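Long-range contacts in nucleoside phosphorylase, putative (Trypanosoma brucei, PDB 3BJE), which acts as a homodimeric uridine phosphorylase, an enzyme that splits uridine with phosphate into uracil and ribose 1-phosphate: residues A[32-38]-A[106-110]; A[143-149]-A[310-316]; A[240-246]-A[286-292]. All blocks are in the same frame, centred on the assembly; numbering follows the deposited sequence.

How the contacts relate
From the N terminus, contact 1 comes first: the loop 32-38, ahead of strand 45-49, is closed against residues 106-110 of helix 97-112, at the dimer interface. It is complete before contact 2 opens at strand 142-151, which strand 308-318 later joins in parallel. Contact 3, joining strands 239-246 and 284-292, forms and closes within that second, longer loop. Contacts 2 and 3 belong to one mixed sheet, with centres about 11 Å apart, and are linked by a salt bridge, Arg145 NE to Glu292 OE1 at 3.0 Å; both touch the uracil. Contact 1 lies about 22 Å from contact 2, centre to centre, and its His34 serves the active site of the second subunit.

Contact 1: A[32-38]-A[106-110]; sequences TLHLKCK and EIHAL. With R1P (1-O-phosphono-alpha-D-ribofuranose), chain E.
Residues 32-38 form an irregular loop that runs past one side of the helical turn 106-110, with CA atoms closest at Thr32-Glu106 (6.0 Å) and Lys38-Leu110 (6.6 Å). A carboxylate, that of Glu106, holds the loop in a His-carboxylate arrangement, and an inverse gamma turn centred on Lys36 (phi/psi -92/63) redirects the chain. Glu106, extended with chi1 m and chi2 t, points toward the loop: OE1 accepts from Leu35 N at 2.8 Å and His34 N at 3.1 Å, while OE2 accepts from His34 ND1 at 2.8 Å and is also hydrogen-bonded to Tyr251 OH of the second subunit. Leu35 CD2 packs 4.0 Å from Ile107 CG1 and 3.9 Å from Leu110 CD1, and Thr32 OG1 ties the loop to itself by donating to Leu35 O at 2.6 Å. With ND1 fixed by Glu106, the His34 ring (chi1 m) reaches an active site shared between subunits, whose ribose phosphate is held mainly by the second subunit; His34 NE2 is hydrogen-bonded to R1P (chain E) O5 at 2.7 Å.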
loop_
_atom_site.group_PDB
_atom_site.type_symbol
_atom_site.label_atom_id
_atom_site.label_comp_id
_atom_site.label_asym_id
_atom_site.label_seq_id
_atom_site.Cartn_x
_atom_site.Cartn_y
_atom_site.Cartn_z
ATOM N N THR A 32 -17.606 1.378 8.260
ATOM C CA THR A 32 -16.690 0.400 7.704
ATOM C C THR A 32 -15.383 0.365 8.526
ATOM O O THR A 32 -15.179 1.179 9.453
ATOM C CB THR A 32 -16.447 0.663 6.201
ATOM O OG1 THR A 32 -16.390 2.071 5.923
ATOM C CG2 THR A 32 -17.578 0.059 5.391
ATOM N N LEU A 33 -14.520 -0.598 8.221
ATOM C CA LEU A 33 -13.383 -0.926 9.078
ATOM C C LEU A 33 -12.230 0.072 9.056
ATOM O O LEU A 33 -11.631 0.343 10.103
ATOM C CB LEU A 33 -12.855 -2.303 8.711
ATOM C CG LEU A 33 -11.797 -2.934 9.589
ATOM C CD1 LEU A 33 -12.270 -3.016 11.051
ATOM C CD2 LEU A 33 -11.478 -4.329 9.054
ATOM N N HIS A 34 -11.904 0.593 7.886
ATOM C CA HIS A 34 -10.758 1.502 7.726
ATOM C C HIS A 34 -11.202 2.935 7.535
ATOM O O HIS A 34 -10.742 3.838 8.229
ATOM C CB HIS A 34 -9.876 1.053 6.544
ATOM C CG HIS A 34 -9.326 -0.330 6.714
ATOM N ND1 HIS A 34 -9.991 -1.462 6.301
ATOM C CD2 HIS A 34 -8.167 -0.757 7.270
ATOM C CE1 HIS A 34 -9.281 -2.531 6.633
ATOM N NE2 HIS A 34 -8.159 -2.124 7.204
ATOM N N LEU A 35 -12.091 3.130 6.571
ATOM C CA LEU A 35 -12.779 4.394 6.356
ATOM C C LEU A 35 -13.921 4.486 7.368
ATOM O O LEU A 35 -14.891 3.725 7.300
ATOM C CB LEU A 35 -13.300 4.456 4.921
ATOM C CG LEU A 35 -14.226 5.618 4.591
ATOM C CD1 LEU A 35 -13.504 7.001 4.684
ATOM C CD2 LEU A 35 -14.850 5.373 3.220
ATOM N N LYS A 36 -13.777 5.385 8.338
ATOM C CA LYS A 36 -14.711 5.458 9.453
ATOM C C LYS A 36 -15.834 6.432 9.165
ATOM O O LYS A 36 -16.029 7.433 9.855
ATOM C CB LYS A 36 -13.957 5.802 10.740
ATOM C CG LYS A 36 -12.973 4.722 11.164
ATOM C CD LYS A 36 -13.684 3.396 11.416
ATOM C CE LYS A 36 -12.880 2.466 12.280
ATOM N NZ LYS A 36 -13.553 1.133 12.373
ATOM N N CYS A 37 -16.593 6.086 8.136
ATOM C CA CYS A 37 -17.650 6.921 7.587
ATOM C C CYS A 37 -18.924 6.093 7.538
ATOM O O CYS A 37 -18.867 4.879 7.340
ATOM C CB CYS A 37 -17.242 7.356 6.183
ATOM S SG CYS A 37 -18.361 8.481 5.380
ATOM N N LYS A 38 -20.065 6.740 7.772
ATOM C CA LYS A 38 -21.367 6.064 7.733
ATOM C C LYS A 38 -22.018 6.375 6.399
ATOM O O LYS A 38 -21.656 7.362 5.759
ATOM C CB LYS A 38 -22.261 6.560 8.880
ATOM C CG LYS A 38 -21.583 6.551 10.234
ATOM C CD LYS A 38 -22.575 6.811 11.361
ATOM C CE LYS A 38 -21.860 6.962 12.697
ATOM N NZ LYS A 38 -21.216 8.303 12.815
ATOM N N GLU A 106 -14.980 -0.366 0.723
ATOM C CA GLU A 106 -15.747 0.216 1.804
ATOM C C GLU A 106 -16.728 1.279 1.303
ATOM O O GLU A 106 -17.870 1.308 1.763
ATOM C CB GLU A 106 -14.813 0.690 2.925
ATOM C CG GLU A 106 -14.060 -0.498 3.514
ATOM C CD GLU A 106 -13.149 -0.172 4.673
ATOM O OE1 GLU A 106 -13.063 0.998 5.087
ATOM O OE2 GLU A 106 -12.504 -1.110 5.180
ATOM N N ILE A 107 -16.308 2.093 0.332
ATOM C CA ILE A 107 -17.248 3.011 -0.345
ATOM C C ILE A 107 -18.400 2.222 -1.000
ATOM O O ILE A 107 -19.574 2.612 -0.923
ATOM C CB ILE A 107 -16.521 3.898 -1.387
ATOM C CG1 ILE A 107 -15.647 4.953 -0.686
ATOM C CG2 ILE A 107 -17.535 4.562 -2.355
ATOM C CD1 ILE A 107 -14.617 5.611 -1.625
ATOM N N HIS A 108 -18.056 1.125 -1.679
ATOM C CA HIS A 108 -19.081 0.248 -2.278
ATOM C C HIS A 108 -20.113 -0.215 -1.273
ATOM O O HIS A 108 -21.313 -0.079 -1.530
ATOM C CB HIS A 108 -18.417 -0.934 -2.992
ATOM C CG HIS A 108 -19.375 -1.841 -3.686
ATOM N ND1 HIS A 108 -20.376 -1.365 -4.501
ATOM C CD2 HIS A 108 -19.492 -3.193 -3.687
ATOM C CE1 HIS A 108 -21.075 -2.388 -4.970
ATOM N NE2 HIS A 108 -20.563 -3.506 -4.486
ATOM N N ALA A 109 -19.652 -0.691 -0.117
ATOM C CA ALA A 109 -20.557 -1.100 0.948
ATOM C C ALA A 109 -21.362 0.080 1.513
ATOM O O ALA A 109 -22.571 -0.024 1.734
ATOM C CB ALA A 109 -19.768 -1.827 2.071
ATOM N N LEU A 110 -20.711 1.217 1.735
ATOM C CA LEU A 110 -21.445 2.375 2.243
ATOM C C LEU A 110 -22.555 2.852 1.296
ATOM O O LEU A 110 -23.629 3.292 1.745
ATOM C CB LEU A 110 -20.494 3.511 2.575
ATOM C CG LEU A 110 -19.586 3.246 3.777
ATOM C CD1 LEU A 110 -18.551 4.350 3.881
ATOM C CD2 LEU A 110 -20.372 3.160 5.074
HETATM C C5 R1P E . -5.279 -4.049 7.535
HETATM O O5 R1P E . -6.324 -3.694 8.445
HETATM C C4 R1P E . -3.929 -3.748 8.177
HETATM O O4 R1P E . -3.776 -4.421 9.439
HETATM C C1 R1P E . -2.684 -5.346 9.434
HETATM C C2 R1P E . -2.477 -5.592 7.933
HETATM O O2 R1P E . -1.201 -6.172 7.602
HETATM C C3 R1P E . -2.762 -4.219 7.324
HETATM O O3 R1P E . -1.664 -3.308 7.484
HETATM O O1 R1P E . -1.516 -4.880 10.191
HETATM P P R1P E . -1.394 -3.576 11.154
HETATM O O1P R1P E . -1.594 -2.468 10.091
HETATM O O2P R1P E . 0.019 -3.588 11.716
HETATM O O3P R1P E . -2.480 -3.742 12.169
#

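Contact 2: A[143-149]-A[310-316]. With R1P (1-O-phosphono-alpha-D-ribofuranose), chain C; URA (uracil), chain D.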
loop_
_atom_site.group_PDB
_atom_site.type_symbol
_atom_site.label_atom_id
_atom_site.label_comp_id
_atom_site.label_asym_id
_atom_site.label_seq_id
_atom_site.Cartn_x
_atom_site.Cartn_y
_atom_site.Cartn_z
ATOM N N ILE A 143 -15.551 9.779 -8.803
ATOM C CA ILE A 143 -14.387 9.682 -7.930
ATOM C C ILE A 143 -13.149 10.176 -8.674
ATOM O O ILE A 143 -12.806 9.641 -9.727
ATOM C CB ILE A 143 -14.167 8.226 -7.476
ATOM C CG1 ILE A 143 -15.452 7.695 -6.828
ATOM C CG2 ILE A 143 -12.947 8.102 -6.523
ATOM C CD1 ILE A 143 -15.401 6.226 -6.411
ATOM N N ILE A 144 -12.493 11.208 -8.151
ATOM C CA ILE A 144 -11.287 11.735 -8.769
ATOM C C ILE A 144 -10.136 11.780 -7.784
ATOM O O ILE A 144 -10.232 12.374 -6.730
ATOM C CB ILE A 144 -11.506 13.146 -9.365
ATOM C CG1 ILE A 144 -12.715 13.134 -10.312
ATOM C CG2 ILE A 144 -10.219 13.644 -10.122
ATOM C CD1 ILE A 144 -13.078 14.502 -10.862
ATOM N N ARG A 145 -9.034 11.155 -8.169
ATOM C CA ARG A 145 -7.791 11.260 -7.423
ATOM C C ARG A 145 -7.085 12.548 -7.788
ATOM O O ARG A 145 -6.936 12.850 -8.961
ATOM C CB ARG A 145 -6.893 10.069 -7.737
ATOM C CG ARG A 145 -5.447 10.264 -7.326
ATOM C CD ARG A 145 -4.684 8.959 -7.328
ATOM N NE ARG A 145 -3.232 9.176 -7.406
ATOM C CZ ARG A 145 -2.495 9.755 -6.456
ATOM N NH1 ARG A 145 -1.199 9.915 -6.661
ATOM N NH2 ARG A 145 -3.034 10.176 -5.300
ATOM N N LEU A 146 -6.686 13.306 -6.779
ATOM C CA LEU A 146 -5.802 14.463 -6.958
ATOM C C LEU A 146 -4.527 14.151 -6.185
ATOM O O LEU A 146 -4.522 14.121 -4.953
ATOM C CB LEU A 146 -6.433 15.773 -6.471
ATOM C CG LEU A 146 -5.499 16.999 -6.468
ATOM C CD1 LEU A 146 -4.799 17.243 -7.827
ATOM C CD2 LEU A 146 -6.242 18.250 -6.033
ATOM N N GLY A 147 -3.456 13.863 -6.927
ATOM C CA GLY A 147 -2.254 13.350 -6.325
ATOM C C GLY A 147 -0.988 14.043 -6.747
ATOM O O GLY A 147 -1.016 15.144 -7.305
ATOM N N THR A 148 0.134 13.413 -6.417
ATOM C CA THR A 148 1.439 13.839 -6.904
ATOM C C THR A 148 2.012 12.680 -7.687
ATOM O O THR A 148 1.577 11.553 -7.534
ATOM C CB THR A 148 2.400 14.238 -5.763
ATOM O OG1 THR A 148 2.630 13.122 -4.887
ATOM C CG2 THR A 148 1.844 15.457 -4.990
ATOM N N CYS A 149 2.977 12.956 -8.545
ATOM C CA CYS A 149 3.520 11.878 -9.373
ATOM C C CYS A 149 4.883 12.206 -9.936
ATOM O O CYS A 149 5.383 13.340 -9.805
ATOM C CB CYS A 149 2.558 11.603 -10.533
ATOM S SG CYS A 149 2.472 13.003 -11.714
ATOM N N GLY A 310 -11.431 8.817 -12.253
ATOM C CA GLY A 310 -10.220 9.233 -12.940
ATOM C C GLY A 310 -9.207 9.819 -11.979
ATOM O O GLY A 310 -9.324 9.690 -10.770
ATOM N N ALA A 311 -8.204 10.491 -12.520
ATOM C CA ALA A 311 -7.089 10.947 -11.699
ATOM C C ALA A 311 -6.359 12.081 -12.393
ATOM O O ALA A 311 -6.318 12.157 -13.630
ATOM C CB ALA A 311 -6.112 9.776 -11.442
ATOM N N ALA A 312 -5.790 12.964 -11.586
ATOM C CA ALA A 312 -4.936 14.028 -12.082
ATOM C C ALA A 312 -3.899 14.241 -11.005
ATOM O O ALA A 312 -4.247 14.331 -9.839
ATOM C CB ALA A 312 -5.726 15.316 -12.329
ATOM N N CYS A 313 -2.627 14.319 -11.387
ATOM C CA CYS A 313 -1.559 14.394 -10.401
ATOM C C CYS A 313 -0.549 15.458 -10.761
ATOM O O CYS A 313 -0.160 15.554 -11.909
ATOM C CB CYS A 313 -0.835 13.054 -10.305
ATOM S SG CYS A 313 -1.868 11.650 -9.822
ATOM N N VAL A 314 -0.112 16.221 -9.763
ATOM C CA VAL A 314 0.901 17.233 -9.948
ATOM C C VAL A 314 2.275 16.562 -10.098
ATOM O O VAL A 314 2.656 15.728 -9.279
ATOM C CB VAL A 314 0.904 18.240 -8.748
ATOM C CG1 VAL A 314 1.996 19.301 -8.891
ATOM C CG2 VAL A 314 -0.464 18.917 -8.601
ATOM N N VAL A 315 3.024 16.968 -11.126
ATOM C CA VAL A 315 4.338 16.368 -11.394
ATOM C C VAL A 315 5.360 16.968 -10.435
ATOM O O VAL A 315 5.758 18.118 -10.590
ATOM C CB VAL A 315 4.763 16.561 -12.868
ATOM C CG1 VAL A 315 6.182 16.001 -13.149
ATOM C CG2 VAL A 315 3.752 15.912 -13.792
ATOM N N VAL A 316 5.760 16.196 -9.427
ATOM C CA VAL A 316 6.730 16.651 -8.427
ATOM C C VAL A 316 8.123 16.044 -8.608
ATOM O O VAL A 316 9.067 16.438 -7.925
ATOM C CB VAL A 316 6.244 16.370 -6.998
ATOM C CG1 VAL A 316 4.905 17.063 -6.734
ATOM C CG2 VAL A 316 6.125 14.857 -6.755
HETATM C C5 R1P C . 4.362 8.570 -2.813
HETATM O O5 R1P C . 5.198 9.648 -2.368
HETATM C C4 R1P C . 2.904 8.991 -2.819
HETATM O O4 R1P C . 2.717 10.234 -3.520
HETATM C C1 R1P C . 1.814 10.064 -4.619
HETATM C C2 R1P C . 1.909 8.560 -4.930
HETATM O O2 R1P C . 0.862 7.997 -5.754
HETATM C C3 R1P C . 2.020 7.974 -3.520
HETATM O O3 R1P C . 0.753 7.924 -2.842
HETATM O O1 R1P C . 0.459 10.555 -4.348
HETATM P P R1P C . -0.081 11.388 -3.073
HETATM O O1P R1P C . 0.122 10.338 -1.971
HETATM O O2P R1P C . -1.539 11.656 -3.404
HETATM O O3P R1P C . 0.767 12.600 -2.858
HETATM N N1 URA D . 4.919 9.940 -6.477
HETATM C C2 URA D . 5.324 8.772 -7.023
HETATM O O2 URA D . 4.696 7.686 -6.811
HETATM N N3 URA D . 6.408 8.742 -7.781
HETATM C C4 URA D . 7.127 9.855 -8.020
HETATM O O4 URA D . 8.133 9.765 -8.745
HETATM C C5 URA D . 6.739 11.057 -7.461
HETATM C C6 URA D . 5.604 11.071 -6.673
#
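Arg145 lays its CB against Ala311 CB, 3.8 Å away, and carries its extended chain (chi1 to chi3 all t) past Cys313, NH1 lying 3.7 Å from SG. Its guanidinium ends on the ribose phosphate: NH1 donates to R1P (chain C) O1 at 2.9 Å and NH2 to O2P at 2.8 Å. Gly147 leaves room for this group, since a CB there would come within 2.1 Å of Arg145 CZ. Thr148 OG1 adds a bond to O3P of the same ligand at 2.8 Å, while Cys149 C approaches URA C5 to 3.3 Å and Val316 CG2 approaches URA C6 to 3.8 Å. The scaffold is a parallel strand pair, its axes at 30°, with an unbroken ladder of seven backbone hydrogen bonds from Gly310 N-Ile143 O (3.0 Å) to Val316 N-Cys149 O (2.9 Å). Phosphate, sugar and base sites therefore gather toward the C-terminal ends of paired strands, consistent with the nucleoside phosphorylase fold. Strand 45-49 flanks 143-149 and strand 161-169 flanks 310-316; helix 329-348 packs on the Ile144, Leu146 and Val314 face, and helix 295-305 on that of Arg145 and Ala311.

Contact 3: A[240-246]-A[286-292]. With URA (uracil), chain D.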
loop_
_atom_site.group_PDB
_atom_site.type_symbol
_atom_site.label_atom_id
_atom_site.label_comp_id
_atom_site.label_asym_id
_atom_site.label_seq_id
_atom_site.Cartn_x
_atom_site.Cartn_y
_atom_site.Cartn_z
ATOM N N VAL A 240 -1.320 18.046 -19.006
ATOM C CA VAL A 240 -1.097 17.065 -20.058
ATOM C C VAL A 240 -2.068 15.900 -19.850
ATOM O O VAL A 240 -2.529 15.672 -18.732
ATOM C CB VAL A 240 0.374 16.546 -20.050
ATOM C CG1 VAL A 240 1.351 17.688 -20.329
ATOM C CG2 VAL A 240 0.739 15.852 -18.734
ATOM N N ILE A 241 -2.386 15.185 -20.923
ATOM C CA ILE A 241 -3.251 14.008 -20.846
ATOM C C ILE A 241 -2.537 12.824 -21.457
ATOM O O ILE A 241 -1.969 12.937 -22.544
ATOM C CB ILE A 241 -4.569 14.157 -21.629
ATOM C CG1 ILE A 241 -5.244 15.498 -21.336
ATOM C CG2 ILE A 241 -5.497 12.970 -21.302
ATOM C CD1 ILE A 241 -6.218 15.918 -22.408
ATOM N N GLY A 242 -2.611 11.679 -20.790
ATOM C CA GLY A 242 -1.949 10.497 -21.312
ATOM C C GLY A 242 -2.062 9.313 -20.390
ATOM O O GLY A 242 -2.926 9.266 -19.515
ATOM N N THR A 243 -1.161 8.359 -20.585
ATOM C CA THR A 243 -1.222 7.112 -19.854
ATOM C C THR A 243 -0.452 7.235 -18.550
ATOM O O THR A 243 0.680 7.732 -18.521
ATOM C CB THR A 243 -0.672 5.957 -20.721
ATOM O OG1 THR A 243 -1.528 5.764 -21.846
ATOM C CG2 THR A 243 -0.612 4.657 -19.937
ATOM N N THR A 244 -1.083 6.774 -17.471
ATOM C CA THR A 244 -0.472 6.746 -16.152
ATOM C C THR A 244 -0.014 5.321 -15.829
ATOM O O THR A 244 -0.812 4.372 -15.905
ATOM C CB THR A 244 -1.479 7.218 -15.074
ATOM O OG1 THR A 244 -1.932 8.540 -15.414
ATOM C CG2 THR A 244 -0.836 7.188 -13.657
ATOM N N ALA A 245 1.261 5.151 -15.471
ATOM C CA ALA A 245 1.776 3.856 -15.021
ATOM C C ALA A 245 1.786 3.815 -13.503
ATOM O O ALA A 245 2.380 4.677 -12.860
ATOM C CB ALA A 245 3.189 3.632 -15.572
ATOM N N THR A 246 1.116 2.825 -12.935
ATOM C CA THR A 246 1.011 2.690 -11.500
ATOM C C THR A 246 1.872 1.536 -10.964
ATOM O O THR A 246 1.827 0.415 -11.460
ATOM C CB THR A 246 -0.449 2.466 -11.077
ATOM O OG1 THR A 246 -1.244 3.578 -11.504
ATOM C CG2 THR A 246 -0.606 2.264 -9.536
ATOM N N GLU A 286 -0.870 8.365 -27.923
ATOM C CA GLU A 286 -0.810 8.590 -26.489
ATOM C C GLU A 286 0.550 8.150 -25.958
ATOM O O GLU A 286 1.149 7.207 -26.478
ATOM C CB GLU A 286 -1.906 7.803 -25.773
ATOM C CG GLU A 286 -2.106 8.194 -24.313
ATOM C CD GLU A 286 -3.454 7.760 -23.767
ATOM O OE1 GLU A 286 -4.438 7.826 -24.547
ATOM O OE2 GLU A 286 -3.536 7.402 -22.571
ATOM N N VAL A 287 1.043 8.849 -24.940
ATOM C CA VAL A 287 2.331 8.498 -24.321
ATOM C C VAL A 287 2.161 8.337 -22.821
ATOM O O VAL A 287 1.116 8.676 -22.256
ATOM C CB VAL A 287 3.429 9.557 -24.586
ATOM C CG1 VAL A 287 3.582 9.818 -26.093
ATOM C CG2 VAL A 287 3.124 10.861 -23.852
ATOM N N VAL A 288 3.173 7.765 -22.171
ATOM C CA VAL A 288 3.147 7.640 -20.710
ATOM C C VAL A 288 3.540 8.978 -20.096
ATOM O O VAL A 288 4.701 9.380 -20.142
ATOM C CB VAL A 288 4.083 6.530 -20.193
ATOM C CG1 VAL A 288 4.044 6.442 -18.659
ATOM C CG2 VAL A 288 3.729 5.180 -20.807
ATOM N N THR A 289 2.550 9.672 -19.534
ATOM C CA THR A 289 2.753 10.996 -18.977
ATOM C C THR A 289 3.200 10.997 -17.522
ATOM O O THR A 289 3.809 11.947 -17.056
ATOM C CB THR A 289 1.459 11.844 -19.079
ATOM O OG1 THR A 289 0.340 11.057 -18.658
ATOM C CG2 THR A 289 1.264 12.370 -20.521
ATOM N N ASN A 290 2.849 9.960 -16.757
ATOM C CA ASN A 290 3.193 9.982 -15.354
ATOM C C ASN A 290 3.269 8.606 -14.736
ATOM O O ASN A 290 2.752 7.647 -15.289
ATOM C CB ASN A 290 2.280 10.922 -14.537
ATOM C CG ASN A 290 0.810 10.510 -14.541
ATOM O OD1 ASN A 290 0.262 10.063 -15.547
ATOM N ND2 ASN A 290 0.155 10.706 -13.396
ATOM N N ILE A 291 3.936 8.550 -13.587
ATOM C CA ILE A 291 4.088 7.331 -12.787
ATOM C C ILE A 291 3.731 7.671 -11.344
ATOM O O ILE A 291 4.217 8.675 -10.805
ATOM C CB ILE A 291 5.544 6.810 -12.792
ATOM C CG1 ILE A 291 6.018 6.530 -14.219
ATOM C CG2 ILE A 291 5.690 5.566 -11.886
ATOM C CD1 ILE A 291 7.549 6.408 -14.347
ATOM N N GLU A 292 2.898 6.847 -10.724
ATOM C CA GLU A 292 2.500 7.039 -9.330
ATOM C C GLU A 292 2.029 5.687 -8.746
ATOM O O GLU A 292 2.372 4.609 -9.297
ATOM C CB GLU A 292 1.468 8.176 -9.187
ATOM C CG GLU A 292 0.291 8.149 -10.175
ATOM C CD GLU A 292 -0.653 7.015 -9.874
ATOM O OE1 GLU A 292 -1.541 7.223 -9.017
ATOM O OE2 GLU A 292 -0.473 5.933 -10.481
HETATM N N1 URA D . 4.919 9.940 -6.477
HETATM C C2 URA D . 5.324 8.772 -7.023
HETATM O O2 URA D . 4.696 7.686 -6.811
HETATM N N3 URA D . 6.408 8.742 -7.781
HETATM C C4 URA D . 7.127 9.855 -8.020
HETATM O O4 URA D . 8.133 9.765 -8.745
HETATM C C5 URA D . 6.739 11.057 -7.461
HETATM C C6 URA D . 5.604 11.071 -6.673
HETATM O O HOH W 1 -0.441 11.534 -24.348
#
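Val240 opens the first strand by setting CG2 3.9 Å from Thr289 CG2. The CA-to-CB bond of Ile241 points away from the other segment, and its side chain touches helix 213-228, but Ile241 O receives a bond from a water (2.7 Å) that in turn accepts from Val287 N (3.1 Å). At Gly242 a CB would clash with both Thr289 CG2 and Val287 O, so the lack of a side chain lets the strands close up. Thr243 makes three hydrogen bonds: its N donates to Val287 O at 2.8 Å and its OG1 to Glu286 OE2 at 2.7 Å, while its O accepts from Thr289 N at 2.9 Å. The register then slips by one, from Thr243-Val288 to Thr244-Asn290, which marks a beta bulge; Thr289, with phi/psi -88/-27, is the additional residue. Thr244 OG1 donates to Asn290 OD1 at 2.7 Å. Ala245 resumes the parallel ladder, its N bonding to Asn290 O (2.9 Å) and its O to Glu292 N (3.1 Å). Thr246 OG1 donates to Glu292 OE2 at 2.7 Å, probably helping to orient a carboxylate whose OE1 forms a salt bridge with Arg145. Glu292 belongs to both ligand pockets, with its CA 3.4 Å from URA O2, and Ile291 O lies 3.7 Å from URA N3. A bulged parallel pair in the central mixed sheet thus delivers Glu292 to the nucleoside site of this phosphorylase-superfamily fold.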